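Local coordinates for protein tapirin (Caldicellulosiruptor kristjanssonii, PDB 6N2B) that binds cellulose, probably through its calcium-carrying C-terminal beta-helix domain, and is likely to attach cells of this extreme thermophile to plant biomass, at residues Asp317-Val322 with Lys338-Asp343; Asn344-Ile349 with Asn365-Ile370; Ala353-Asp358 with Ala374-Arg379; Glu361-Gly366 with Ala380-Gly385. One frame throughout, in Å; residues are numbered along the deposited sequence.

Contact 1: residues Asp317-Val322 with Lys338-Asp343; sequences DGEVQV and KLTVTD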
loop_
_atom_site.group_PDB
_atom_site.type_symbol
_atom_site.label_atom_id
_atom_site.label_comp_id
_atom_site.label_asym_id
_atom_site.label_seq_id
_atom_site.Cartn_x
_atom_site.Cartn_y
_atom_site.Cartn_z
ATOM N N ASP A 317 -2.161 16.652 -7.754
ATOM C CA ASP A 317 -1.395 17.765 -8.292
ATOM C C ASP A 317 -0.895 17.494 -9.711
ATOM O O ASP A 317 -0.145 18.313 -10.257
ATOM C CB ASP A 317 -0.221 18.082 -7.360
ATOM C CG ASP A 317 -0.672 18.700 -6.037
ATOM O OD1 ASP A 317 -1.853 19.095 -5.937
ATOM O OD2 ASP A 317 0.147 18.801 -5.095
ATOM N N GLY A 318 -1.310 16.366 -10.304
ATOM C CA GLY A 318 -0.890 15.935 -11.626
ATOM C C GLY A 318 -2.030 15.349 -12.442
ATOM O O GLY A 318 -3.198 15.650 -12.190
ATOM N N GLU A 319 -1.710 14.495 -13.409
ATOM C CA GLU A 319 -2.664 14.047 -14.416
ATOM C C GLU A 319 -3.150 12.644 -14.068
ATOM O O GLU A 319 -2.350 11.702 -13.984
ATOM C CB GLU A 319 -2.016 14.096 -15.804
ATOM C CG GLU A 319 -2.727 13.383 -16.962
ATOM C CD GLU A 319 -1.839 13.313 -18.223
ATOM O OE1 GLU A 319 -0.601 13.237 -18.070
ATOM O OE2 GLU A 319 -2.350 13.331 -19.367
ATOM N N VAL A 320 -4.456 12.512 -13.853
ATOM C CA VAL A 320 -5.074 11.202 -13.710
ATOM C C VAL A 320 -5.323 10.678 -15.115
ATOM O O VAL A 320 -6.116 11.249 -15.862
ATOM C CB VAL A 320 -6.378 11.267 -12.907
ATOM C CG1 VAL A 320 -6.970 9.872 -12.762
ATOM C CG2 VAL A 320 -6.158 11.915 -11.534
ATOM N N GLN A 321 -4.626 9.618 -15.488
ATOM C CA GLN A 321 -4.880 8.938 -16.744
ATOM C C GLN A 321 -5.695 7.687 -16.480
ATOM O O GLN A 321 -5.399 6.923 -15.564
ATOM C CB GLN A 321 -3.592 8.533 -17.446
ATOM C CG GLN A 321 -2.573 9.617 -17.659
ATOM C CD GLN A 321 -1.220 9.032 -18.080
ATOM O OE1 GLN A 321 -1.064 8.527 -19.204
ATOM N NE2 GLN A 321 -0.243 9.074 -17.162
ATOM N N VAL A 322 -6.711 7.475 -17.298
ATOM C CA VAL A 322 -7.499 6.259 -17.284
ATOM C C VAL A 322 -7.466 5.747 -18.716
ATOM O O VAL A 322 -8.030 6.384 -19.613
ATOM C CB VAL A 322 -8.936 6.521 -16.809
ATOM C CG1 VAL A 322 -9.754 5.238 -16.772
ATOM C CG2 VAL A 322 -8.917 7.190 -15.449
ATOM N N LYS A 338 -5.400 17.369 -14.123
ATOM C CA LYS A 338 -5.851 16.926 -15.429
ATOM C C LYS A 338 -6.472 15.541 -15.283
ATOM O O LYS A 338 -6.032 14.725 -14.468
ATOM C CB LYS A 338 -4.695 16.907 -16.446
ATOM C CG LYS A 338 -5.154 16.940 -17.900
ATOM C CD LYS A 338 -4.015 16.880 -18.904
ATOM C CE LYS A 338 -4.578 16.963 -20.339
ATOM N NZ LYS A 338 -3.584 16.847 -21.450
ATOM N N LEU A 339 -7.529 15.301 -16.047
ATOM C CA LEU A 339 -8.070 13.965 -16.228
ATOM C C LEU A 339 -8.003 13.684 -17.712
ATOM O O LEU A 339 -8.502 14.481 -18.508
ATOM C CB LEU A 339 -9.508 13.859 -15.724
ATOM C CG LEU A 339 -10.211 12.565 -16.147
ATOM C CD1 LEU A 339 -9.578 11.338 -15.470
ATOM C CD2 LEU A 339 -11.710 12.626 -15.884
ATOM N N THR A 340 -7.345 12.598 -18.093
ATOM C CA THR A 340 -7.321 12.211 -19.494
ATOM C C THR A 340 -7.784 10.768 -19.598
ATOM O O THR A 340 -7.279 9.895 -18.892
ATOM C CB THR A 340 -5.932 12.417 -20.152
ATOM O OG1 THR A 340 -5.099 11.271 -19.966
ATOM C CG2 THR A 340 -5.243 13.615 -19.573
ATOM N N VAL A 341 -8.772 10.532 -20.447
ATOM C CA VAL A 341 -9.266 9.197 -20.744
ATOM C C VAL A 341 -8.933 8.908 -22.202
ATOM O O VAL A 341 -9.283 9.691 -23.091
ATOM C CB VAL A 341 -10.772 9.084 -20.460
ATOM C CG1 VAL A 341 -11.235 7.637 -20.533
ATOM C CG2 VAL A 341 -11.070 9.664 -19.100
ATOM N N THR A 342 -8.227 7.809 -22.448
ATOM C CA THR A 342 -7.769 7.453 -23.783
ATOM C C THR A 342 -7.880 5.949 -23.938
ATOM O O THR A 342 -8.080 5.218 -22.967
ATOM C CB THR A 342 -6.306 7.870 -24.019
ATOM O OG1 THR A 342 -6.031 9.088 -23.324
ATOM C CG2 THR A 342 -6.000 8.062 -25.511
ATOM N N ASP A 343 -7.733 5.496 -25.177
ATOM C CA ASP A 343 -7.469 4.094 -25.477
ATOM C C ASP A 343 -8.459 3.179 -24.759
ATOM O O ASP A 343 -8.090 2.184 -24.137
ATOM C CB ASP A 343 -6.014 3.735 -25.137
ATOM C CG ASP A 343 -4.995 4.732 -25.727
ATOM O OD1 ASP A 343 -4.943 4.937 -26.967
ATOM O OD2 ASP A 343 -4.243 5.328 -24.937
#
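Glu319 lies beside Lys338, the two side chains pointing the same way, with Glu319 CB 3.9 Å from Lys338 CB. The pair stands on one face of two adjacent parallel strands, 319-322 and 338-341, which are stacked rungs on one side of a beta-helix. Partners are spaced by 19 residues in sequence, and the strand directions differ by only 15°. With CG anti to the backbone N (chi1 167°) and the chain extended beyond it, Glu319 reaches across the next rung and meets Thr340 at about a right angle. Its CG packs on Thr340 CG2 at 3.6 Å, while the hydroxyl OG1 of Thr340 gives OE2 of Glu319 a weak hydrogen bond of 3.5 Å. The ammonium of Lys338 lies close to this carboxylate but beyond salt-bridge range; it pairs instead with Glu361, on the following rung. Gln321 runs alongside Thr340 on the same face, its OE1 bonded to Lys323.

Val320, Val322, Leu339 and Val341 occupy the other face and are buried inside the coil. There Leu339 CD1 approaches Val320 CG1 to 4.0 Å and Val322 CG2 to 4.2 Å, so that one methyl bridges two valines of the neighbouring rung, while Phe328 of strand 327-330 packs on both valines from across the interior. The backbone ladder between the rungs alternates its donors: Val320 N binds Lys338 O, Thr340 N binds Val320 O at 2.9 Å, and Val322 N returns the bond to Thr340 O at 3.0 Å, with an N-H...O angle of 166°.

Contact 2: residues Asn344-Ile349 with Asn365-Ile370; sequences NGRTTI and NGRVFI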
loop_
_atom_site.group_PDB
_atom_site.type_symbol
_atom_site.label_atom_id
_atom_site.label_comp_id
_atom_site.label_asym_id
_atom_site.label_seq_id
_atom_site.Cartn_x
_atom_site.Cartn_y
_atom_site.Cartn_z
ATOM N N ASN A 344 -9.735 3.552 -24.838
ATOM C CA ASN A 344 -10.881 2.778 -24.363
ATOM C C ASN A 344 -11.057 2.803 -22.858
ATOM O O ASN A 344 -11.752 1.946 -22.313
ATOM C CB ASN A 344 -10.821 1.324 -24.818
ATOM C CG ASN A 344 -11.099 1.182 -26.277
ATOM O OD1 ASN A 344 -10.206 0.869 -27.062
ATOM N ND2 ASN A 344 -12.348 1.422 -26.663
ATOM N N GLY A 345 -10.469 3.765 -22.167
ATOM C CA GLY A 345 -10.767 3.949 -20.766
ATOM C C GLY A 345 -12.206 4.392 -20.545
ATOM O O GLY A 345 -12.991 4.603 -21.474
ATOM N N ARG A 346 -12.553 4.521 -19.262
ATOM C CA ARG A 346 -13.849 5.054 -18.847
ATOM C C ARG A 346 -13.736 5.648 -17.452
ATOM O O ARG A 346 -13.222 4.999 -16.538
ATOM C CB ARG A 346 -14.946 3.983 -18.856
ATOM C CG ARG A 346 -16.241 4.511 -18.267
ATOM C CD ARG A 346 -17.454 3.719 -18.702
ATOM N NE ARG A 346 -17.401 2.324 -18.282
ATOM C CZ ARG A 346 -18.462 1.522 -18.218
ATOM N NH1 ARG A 346 -19.671 1.977 -18.551
ATOM N NH2 ARG A 346 -18.311 0.260 -17.823
ATOM N N THR A 347 -14.220 6.872 -17.290
ATOM C CA THR A 347 -14.290 7.512 -15.987
ATOM C C THR A 347 -15.723 7.941 -15.753
ATOM O O THR A 347 -16.268 8.716 -16.545
ATOM C CB THR A 347 -13.363 8.713 -15.893
ATOM O OG1 THR A 347 -12.028 8.300 -16.188
ATOM C CG2 THR A 347 -13.412 9.292 -14.500
ATOM N N THR A 348 -16.320 7.444 -14.670
ATOM C CA THR A 348 -17.690 7.749 -14.280
ATOM C C THR A 348 -17.690 8.631 -13.035
ATOM O O THR A 348 -17.120 8.261 -12.005
ATOM C CB THR A 348 -18.479 6.465 -14.016
ATOM O OG1 THR A 348 -18.486 5.660 -15.198
ATOM C CG2 THR A 348 -19.919 6.785 -13.626
ATOM N N ILE A 349 -18.334 9.787 -13.128
ATOM C CA ILE A 349 -18.675 10.584 -11.955
ATOM C C ILE A 349 -20.013 10.060 -11.453
ATOM O O ILE A 349 -21.022 10.158 -12.152
ATOM C CB ILE A 349 -18.746 12.079 -12.296
ATOM C CG1 ILE A 349 -17.608 12.455 -13.251
ATOM C CG2 ILE A 349 -18.720 12.942 -11.038
ATOM C CD1 ILE A 349 -16.203 12.205 -12.693
ATOM N N ASN A 365 -11.456 6.848 -28.218
ATOM C CA ASN A 365 -12.556 6.045 -27.677
ATOM C C ASN A 365 -12.630 6.048 -26.159
ATOM O O ASN A 365 -13.346 5.221 -25.580
ATOM C CB ASN A 365 -12.521 4.594 -28.173
ATOM C CG ASN A 365 -12.950 4.473 -29.619
ATOM O OD1 ASN A 365 -12.193 3.970 -30.450
ATOM N ND2 ASN A 365 -14.162 4.955 -29.936
ATOM N N GLY A 366 -11.921 6.952 -25.492
ATOM C CA GLY A 366 -12.212 7.200 -24.095
ATOM C C GLY A 366 -13.646 7.662 -23.916
ATOM O O GLY A 366 -14.248 8.261 -24.811
ATOM N N ARG A 367 -14.209 7.355 -22.751
ATOM C CA ARG A 367 -15.566 7.752 -22.414
ATOM C C ARG A 367 -15.577 8.362 -21.024
ATOM O O ARG A 367 -14.930 7.846 -20.113
ATOM C CB ARG A 367 -16.527 6.554 -22.478
ATOM C CG ARG A 367 -16.445 5.779 -23.787
ATOM C CD ARG A 367 -17.756 5.073 -24.137
ATOM N NE ARG A 367 -18.298 4.248 -23.051
ATOM C CZ ARG A 367 -17.708 3.164 -22.537
ATOM N NH1 ARG A 367 -16.525 2.747 -22.987
ATOM N NH2 ARG A 367 -18.302 2.489 -21.561
ATOM N N VAL A 368 -16.294 9.468 -20.861
ATOM C CA VAL A 368 -16.597 10.005 -19.538
ATOM C C VAL A 368 -18.106 9.991 -19.381
ATOM O O VAL A 368 -18.821 10.571 -20.204
ATOM C CB VAL A 368 -16.057 11.424 -19.332
ATOM C CG1 VAL A 368 -16.815 12.105 -18.181
ATOM C CG2 VAL A 368 -14.576 11.404 -19.076
ATOM N N PHE A 369 -18.590 9.343 -18.334
ATOM C CA PHE A 369 -20.008 9.299 -18.034
ATOM C C PHE A 369 -20.270 10.108 -16.772
ATOM O O PHE A 369 -19.640 9.875 -15.743
ATOM C CB PHE A 369 -20.461 7.852 -17.866
ATOM C CG PHE A 369 -21.942 7.673 -17.834
ATOM C CD1 PHE A 369 -22.644 7.776 -16.636
ATOM C CD2 PHE A 369 -22.637 7.364 -18.994
ATOM C CE1 PHE A 369 -24.030 7.591 -16.597
ATOM C CE2 PHE A 369 -24.022 7.181 -18.969
ATOM C CZ PHE A 369 -24.718 7.291 -17.770
ATOM N N ILE A 370 -21.186 11.064 -16.855
ATOM C CA ILE A 370 -21.599 11.854 -15.703
ATOM C C ILE A 370 -23.000 11.407 -15.301
ATOM O O ILE A 370 -23.959 11.543 -16.073
ATOM C CB ILE A 370 -21.548 13.353 -16.010
ATOM C CG1 ILE A 370 -20.204 13.664 -16.659
ATOM C CG2 ILE A 370 -21.752 14.172 -14.742
ATOM C CD1 ILE A 370 -20.169 14.949 -17.366
#
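Asn344 and Asn365 sit side by side with their amide planes only 11° apart, and ND2 of Asn344 comes 3.5 Å from CB of Asn365. Both have CG anti to the carbonyl carbon and both have positive phi, so the same turn conformation recurs 21 residues later, in the next coil of the beta-helix. Beyond them the arginines part ways. Arg346 has CG anti to its backbone N, whereas Arg367 has CG anti to the carbonyl carbon, and each chain bends at chi3. NH2 of Arg367 comes over one face of the Arg346 guanidinium, 3.5 Å from Arg346 CZ, with the two planes turned 43° apart. Two like charges meet here with no hydrogen bond between them; Arg346 NE is held by Asn327 OD1. Farther along, Phe369 runs beside Thr348, with its CD1 4.2 Å from Thr348 CG2. On the buried face, CB of Ile349 lies 4.4 Å from CG2 of Ile370. Strand 346-349 is flanked by strand 327-330 and strand 367-370 by strand 387-389, while strand 338-341 packs against Thr347 and Val368 from across the coil.

Contact 3: residues Ala353-Asp358 with Ala374-Arg379; sequences ATLYCD and ATLVTR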
loop_
_atom_site.group_PDB
_atom_site.type_symbol
_atom_site.label_atom_id
_atom_site.label_comp_id
_atom_site.label_asym_id
_atom_site.label_seq_id
_atom_site.Cartn_x
_atom_site.Cartn_y
_atom_site.Cartn_z
ATOM N N ALA A 353 -21.636 13.210 -6.867
ATOM C CA ALA A 353 -20.225 13.556 -6.864
ATOM C C ALA A 353 -19.951 14.773 -7.749
ATOM O O ALA A 353 -20.722 15.103 -8.655
ATOM C CB ALA A 353 -19.390 12.362 -7.333
ATOM N N THR A 354 -18.831 15.441 -7.469
ATOM C CA THR A 354 -18.338 16.533 -8.299
ATOM C C THR A 354 -16.858 16.326 -8.571
ATOM O O THR A 354 -16.071 16.160 -7.638
ATOM C CB THR A 354 -18.544 17.906 -7.642
ATOM O OG1 THR A 354 -19.943 18.137 -7.408
ATOM C CG2 THR A 354 -18.019 18.987 -8.543
ATOM N N LEU A 355 -16.479 16.335 -9.839
ATOM C CA LEU A 355 -15.080 16.380 -10.238
ATOM C C LEU A 355 -14.711 17.810 -10.625
ATOM O O LEU A 355 -15.451 18.461 -11.368
ATOM C CB LEU A 355 -14.825 15.429 -11.411
ATOM C CG LEU A 355 -13.472 15.602 -12.123
ATOM C CD1 LEU A 355 -12.331 15.495 -11.132
ATOM C CD2 LEU A 355 -13.268 14.596 -13.250
ATOM N N TYR A 356 -13.581 18.301 -10.120
ATOM C CA TYR A 356 -12.963 19.526 -10.617
ATOM C C TYR A 356 -11.620 19.170 -11.222
ATOM O O TYR A 356 -10.825 18.476 -10.587
ATOM C CB TYR A 356 -12.750 20.566 -9.517
ATOM C CG TYR A 356 -13.964 20.870 -8.665
ATOM C CD1 TYR A 356 -14.348 20.005 -7.636
ATOM C CD2 TYR A 356 -14.714 22.037 -8.866
ATOM C CE1 TYR A 356 -15.442 20.278 -6.838
ATOM C CE2 TYR A 356 -15.822 22.320 -8.066
ATOM C CZ TYR A 356 -16.180 21.432 -7.054
ATOM O OH TYR A 356 -17.275 21.684 -6.259
ATOM N N CYS A 357 -11.363 19.639 -12.437
ATOM C CA CYS A 357 -10.044 19.491 -13.029
ATOM C C CYS A 357 -9.712 20.740 -13.820
ATOM O O CYS A 357 -10.589 21.319 -14.456
ATOM C CB CYS A 357 -9.962 18.266 -13.932
ATOM S SG CYS A 357 -11.208 18.189 -15.240
ATOM N N ASP A 358 -8.447 21.170 -13.765
ATOM C CA ASP A 358 -8.041 22.323 -14.558
ATOM C C ASP A 358 -8.159 22.016 -16.043
ATOM O O ASP A 358 -8.547 22.883 -16.834
ATOM C CB ASP A 358 -6.615 22.744 -14.195
ATOM C CG ASP A 358 -6.120 23.932 -15.024
ATOM O OD1 ASP A 358 -6.550 25.082 -14.751
ATOM O OD2 ASP A 358 -5.299 23.716 -15.950
ATOM N N ALA A 374 -24.684 14.211 -10.681
ATOM C CA ALA A 374 -23.251 14.468 -10.652
ATOM C C ALA A 374 -22.915 15.705 -11.484
ATOM O O ALA A 374 -23.754 16.246 -12.205
ATOM C CB ALA A 374 -22.482 13.254 -11.162
ATOM N N THR A 375 -21.659 16.145 -11.388
ATOM C CA THR A 375 -21.192 17.365 -12.044
ATOM C C THR A 375 -19.690 17.293 -12.295
ATOM O O THR A 375 -18.918 17.006 -11.378
ATOM C CB THR A 375 -21.501 18.601 -11.194
ATOM O OG1 THR A 375 -22.916 18.718 -10.990
ATOM C CG2 THR A 375 -20.973 19.841 -11.873
ATOM N N LEU A 376 -19.280 17.567 -13.529
ATOM C CA LEU A 376 -17.876 17.701 -13.888
ATOM C C LEU A 376 -17.614 19.167 -14.184
ATOM O O LEU A 376 -18.369 19.783 -14.939
ATOM C CB LEU A 376 -17.540 16.833 -15.103
ATOM C CG LEU A 376 -16.064 16.599 -15.457
ATOM C CD1 LEU A 376 -15.938 15.357 -16.322
ATOM C CD2 LEU A 376 -15.428 17.795 -16.169
ATOM N N VAL A 377 -16.554 19.726 -13.598
ATOM C CA VAL A 377 -16.218 21.146 -13.747
ATOM C C VAL A 377 -14.769 21.274 -14.195
ATOM O O VAL A 377 -13.851 21.023 -13.405
ATOM C CB VAL A 377 -16.433 21.925 -12.448
ATOM C CG1 VAL A 377 -16.047 23.378 -12.650
ATOM C CG2 VAL A 377 -17.858 21.790 -12.002
ATOM N N THR A 378 -14.557 21.702 -15.440
ATOM C CA THR A 378 -13.214 21.829 -15.995
ATOM C C THR A 378 -12.972 23.252 -16.483
ATOM O O THR A 378 -13.902 23.954 -16.871
ATOM C CB THR A 378 -12.978 20.820 -17.143
ATOM O OG1 THR A 378 -11.582 20.767 -17.460
ATOM C CG2 THR A 378 -13.770 21.198 -18.396
ATOM N N ARG A 379 -11.713 23.680 -16.457
ATOM C CA ARG A 379 -11.352 24.999 -16.970
ATOM C C ARG A 379 -11.054 24.990 -18.465
ATOM O O ARG A 379 -11.188 26.034 -19.117
ATOM C CB ARG A 379 -10.144 25.567 -16.203
ATOM C CG ARG A 379 -10.453 25.871 -14.738
ATOM C CD ARG A 379 -9.412 26.766 -14.067
ATOM N NE ARG A 379 -9.677 26.911 -12.632
ATOM C CZ ARG A 379 -9.019 26.255 -11.671
ATOM N NH1 ARG A 379 -8.046 25.403 -11.979
ATOM N NH2 ARG A 379 -9.333 26.444 -10.395
#
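Asp358 holds CG anti to its backbone N (chi1 179°), whereas Arg379 places CG anti to its carbonyl carbon (chi1 -66°) and then stays extended as far as NE; these settings send the two chains toward each other between adjacent rungs of the beta-helix. Each stands at the corner where its coil turns from one face to the next. The side chains cross at about a right angle, and Arg379 NH1 forms a salt bridge of 3.2 Å with Asp358 OD1, which accepts through its anti lone pair and lies close to the guanidinium plane. The same guanidinium donates from NH2 to Ala400 O and makes a cation-pi contact with Phe402, whose ring also meets Tyr356. An alanine at Arg379 would probably leave Asp358 OD1 without its charged mate and the Phe402 ring without its cation.

Along strands 354-357 and 375-378, like residues lie over like: Thr354 beside Thr375 on the outer face and Leu355 beside Leu376 within. Tyr356 CD2 rests 4.0 Å from Val377 CB, and Thr378 OG1 bonds to Ala380 O. Inside the coil, Leu355 CD2 touches both CG and CD1 of Leu376, each at 4.1 Å.

Contact 4: residues Glu361-Gly366 with Ala380-Gly385; sequences EVRNNG and AISISG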
loop_
_atom_site.group_PDB
_atom_site.type_symbol
_atom_site.label_atom_id
_atom_site.label_comp_id
_atom_site.label_asym_id
_atom_site.label_seq_id
_atom_site.Cartn_x
_atom_site.Cartn_y
_atom_site.Cartn_z
ATOM N N GLU A 361 -9.153 16.033 -20.941
ATOM C CA GLU A 361 -8.850 15.515 -22.266
ATOM C C GLU A 361 -9.487 14.143 -22.410
ATOM O O GLU A 361 -9.330 13.297 -21.529
ATOM C CB GLU A 361 -7.334 15.428 -22.479
ATOM C CG GLU A 361 -6.906 15.075 -23.905
ATOM C CD GLU A 361 -5.426 14.732 -24.008
ATOM O OE1 GLU A 361 -5.093 13.703 -24.647
ATOM O OE2 GLU A 361 -4.601 15.488 -23.443
ATOM N N VAL A 362 -10.223 13.930 -23.501
ATOM C CA VAL A 362 -10.791 12.630 -23.851
ATOM C C VAL A 362 -10.412 12.334 -25.297
ATOM O O VAL A 362 -10.388 13.240 -26.137
ATOM C CB VAL A 362 -12.323 12.594 -23.659
ATOM C CG1 VAL A 362 -12.870 11.166 -23.840
ATOM C CG2 VAL A 362 -12.702 13.155 -22.299
ATOM N N ARG A 363 -10.122 11.068 -25.592
ATOM C CA ARG A 363 -9.375 10.737 -26.795
ATOM C C ARG A 363 -9.548 9.255 -27.084
ATOM O O ARG A 363 -9.974 8.493 -26.215
ATOM C CB ARG A 363 -7.898 11.103 -26.604
ATOM C CG ARG A 363 -7.016 11.122 -27.834
ATOM C CD ARG A 363 -5.839 12.070 -27.620
ATOM N NE ARG A 363 -6.268 13.430 -27.266
ATOM C CZ ARG A 363 -6.593 14.390 -28.142
ATOM N NH1 ARG A 363 -6.540 14.163 -29.456
ATOM N NH2 ARG A 363 -6.972 15.590 -27.701
ATOM N N ASN A 364 -9.240 8.871 -28.328
ATOM C CA ASN A 364 -9.162 7.481 -28.774
ATOM C C ASN A 364 -10.161 6.558 -28.081
ATOM O O ASN A 364 -9.756 5.603 -27.409
ATOM C CB ASN A 364 -7.747 6.931 -28.563
ATOM C CG ASN A 364 -6.689 7.708 -29.331
ATOM O OD1 ASN A 364 -6.993 8.409 -30.299
ATOM N ND2 ASN A 364 -5.432 7.579 -28.902
ATOM N N ASN A 365 -11.456 6.848 -28.218
ATOM C CA ASN A 365 -12.556 6.045 -27.677
ATOM C C ASN A 365 -12.630 6.048 -26.159
ATOM O O ASN A 365 -13.346 5.221 -25.580
ATOM C CB ASN A 365 -12.521 4.594 -28.173
ATOM C CG ASN A 365 -12.950 4.473 -29.619
ATOM O OD1 ASN A 365 -12.193 3.970 -30.450
ATOM N ND2 ASN A 365 -14.162 4.955 -29.936
ATOM N N GLY A 366 -11.921 6.952 -25.492
ATOM C CA GLY A 366 -12.212 7.200 -24.095
ATOM C C GLY A 366 -13.646 7.662 -23.916
ATOM O O GLY A 366 -14.248 8.261 -24.811
ATOM N N ALA A 380 -10.662 23.840 -19.014
ATOM C CA ALA A 380 -10.421 23.666 -20.440
ATOM C C ALA A 380 -10.701 22.217 -20.804
ATOM O O ALA A 380 -10.591 21.320 -19.961
ATOM C CB ALA A 380 -8.992 24.041 -20.832
ATOM N N ILE A 381 -11.047 21.994 -22.072
ATOM C CA ILE A 381 -11.555 20.710 -22.542
ATOM C C ILE A 381 -11.011 20.444 -23.940
ATOM O O ILE A 381 -10.692 21.372 -24.692
ATOM C CB ILE A 381 -13.099 20.699 -22.534
ATOM C CG1 ILE A 381 -13.664 19.303 -22.803
ATOM C CG2 ILE A 381 -13.618 21.704 -23.541
ATOM C CD1 ILE A 381 -15.146 19.192 -22.497
ATOM N N SER A 382 -10.898 19.159 -24.285
ATOM C CA SER A 382 -10.376 18.773 -25.593
ATOM C C SER A 382 -10.858 17.355 -25.886
ATOM O O SER A 382 -10.249 16.391 -25.418
ATOM C CB SER A 382 -8.855 18.855 -25.633
ATOM O OG SER A 382 -8.332 18.076 -26.707
ATOM N N ILE A 383 -11.912 17.243 -26.680
ATOM C CA ILE A 383 -12.520 15.958 -26.999
ATOM C C ILE A 383 -12.288 15.701 -28.477
ATOM O O ILE A 383 -12.973 16.288 -29.319
ATOM C CB ILE A 383 -14.014 15.938 -26.676
ATOM C CG1 ILE A 383 -14.270 16.585 -25.323
ATOM C CG2 ILE A 383 -14.528 14.523 -26.678
ATOM C CD1 ILE A 383 -15.707 16.931 -25.116
ATOM N N SER A 384 -11.337 14.824 -28.802
ATOM C CA SER A 384 -11.117 14.390 -30.183
ATOM C C SER A 384 -11.090 12.867 -30.227
ATOM O O SER A 384 -10.075 12.246 -29.899
ATOM C CB SER A 384 -9.830 14.965 -30.769
ATOM O OG SER A 384 -9.773 14.742 -32.176
ATOM N N GLY A 385 -12.194 12.271 -30.659
ATOM C CA GLY A 385 -12.290 10.837 -30.785
ATOM C C GLY A 385 -13.072 10.170 -29.681
ATOM O O GLY A 385 -13.431 8.995 -29.823
#
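The guanidinium of Arg363 reaches Ser382 with its edge and Ser384 with one face, both on the neighbouring rung. Ser382 OG lies in its plane, 3.0 Å from NH2 of Arg363 but at an angle too poor for a hydrogen bond, while Ser384 O sits over the face and Ser384 CB is 3.6 Å from Arg363 NH1. With CG anti to the backbone N (chi1 -167°) and a bend at chi3, the chain also turns its NE back to Glu361, where a salt bridge of 2.9 Å joins NE of Arg363 to OE1 of Glu361 from above the carboxylate plane.

Outside this group, parallel backbone pairing sets the spacing: Val362 N binds Ser382 O at 3.1 Å, and Ser384 N binds Val362 O at 3.2 Å. Beneath, Val362 CB packs on Ile383 CG2 at 4.2 Å. The rung then ends in a type I' turn from Arg363 to Gly366, from which Asn365 N reaches Gly385 O in a weak bond. Gly385 has a positive phi, and a CB on it would crowd Asn364 N.

An alanine at Arg363 removes the guanidinium that lies against Ser382 and Ser384 and would probably leave Glu361 OE1 without its partner in this pair. Because Glu361 OE2 is also held by Lys338, the carboxylate lies between two cations, which would be expected to keep it ionised.

In the fold
All four contacts lie within neighbouring coils toward one end of the beta-helix, their centres 10 to 15 Å apart. Contacts 1 and 4 belong to the same parallel sheet, where strands 319-322, 338-341, 359-363 and 380-384 follow in order, 380-384 being outermost within the chain. Contacts 2 and 3 join the following strands of the coil, 346-349 with 367-370 and 354-357 with 375-378, and their segments alternate in sequence. Contact 1 closes before contact 2 opens, and contacts 2 and 4 share Asn365 and Gly366. Leu339 touches Leu355 and Val362 touches Val368, so the faces meet through apolar side chains in the interior, consistent with a beta-helix core, away from the calcium site.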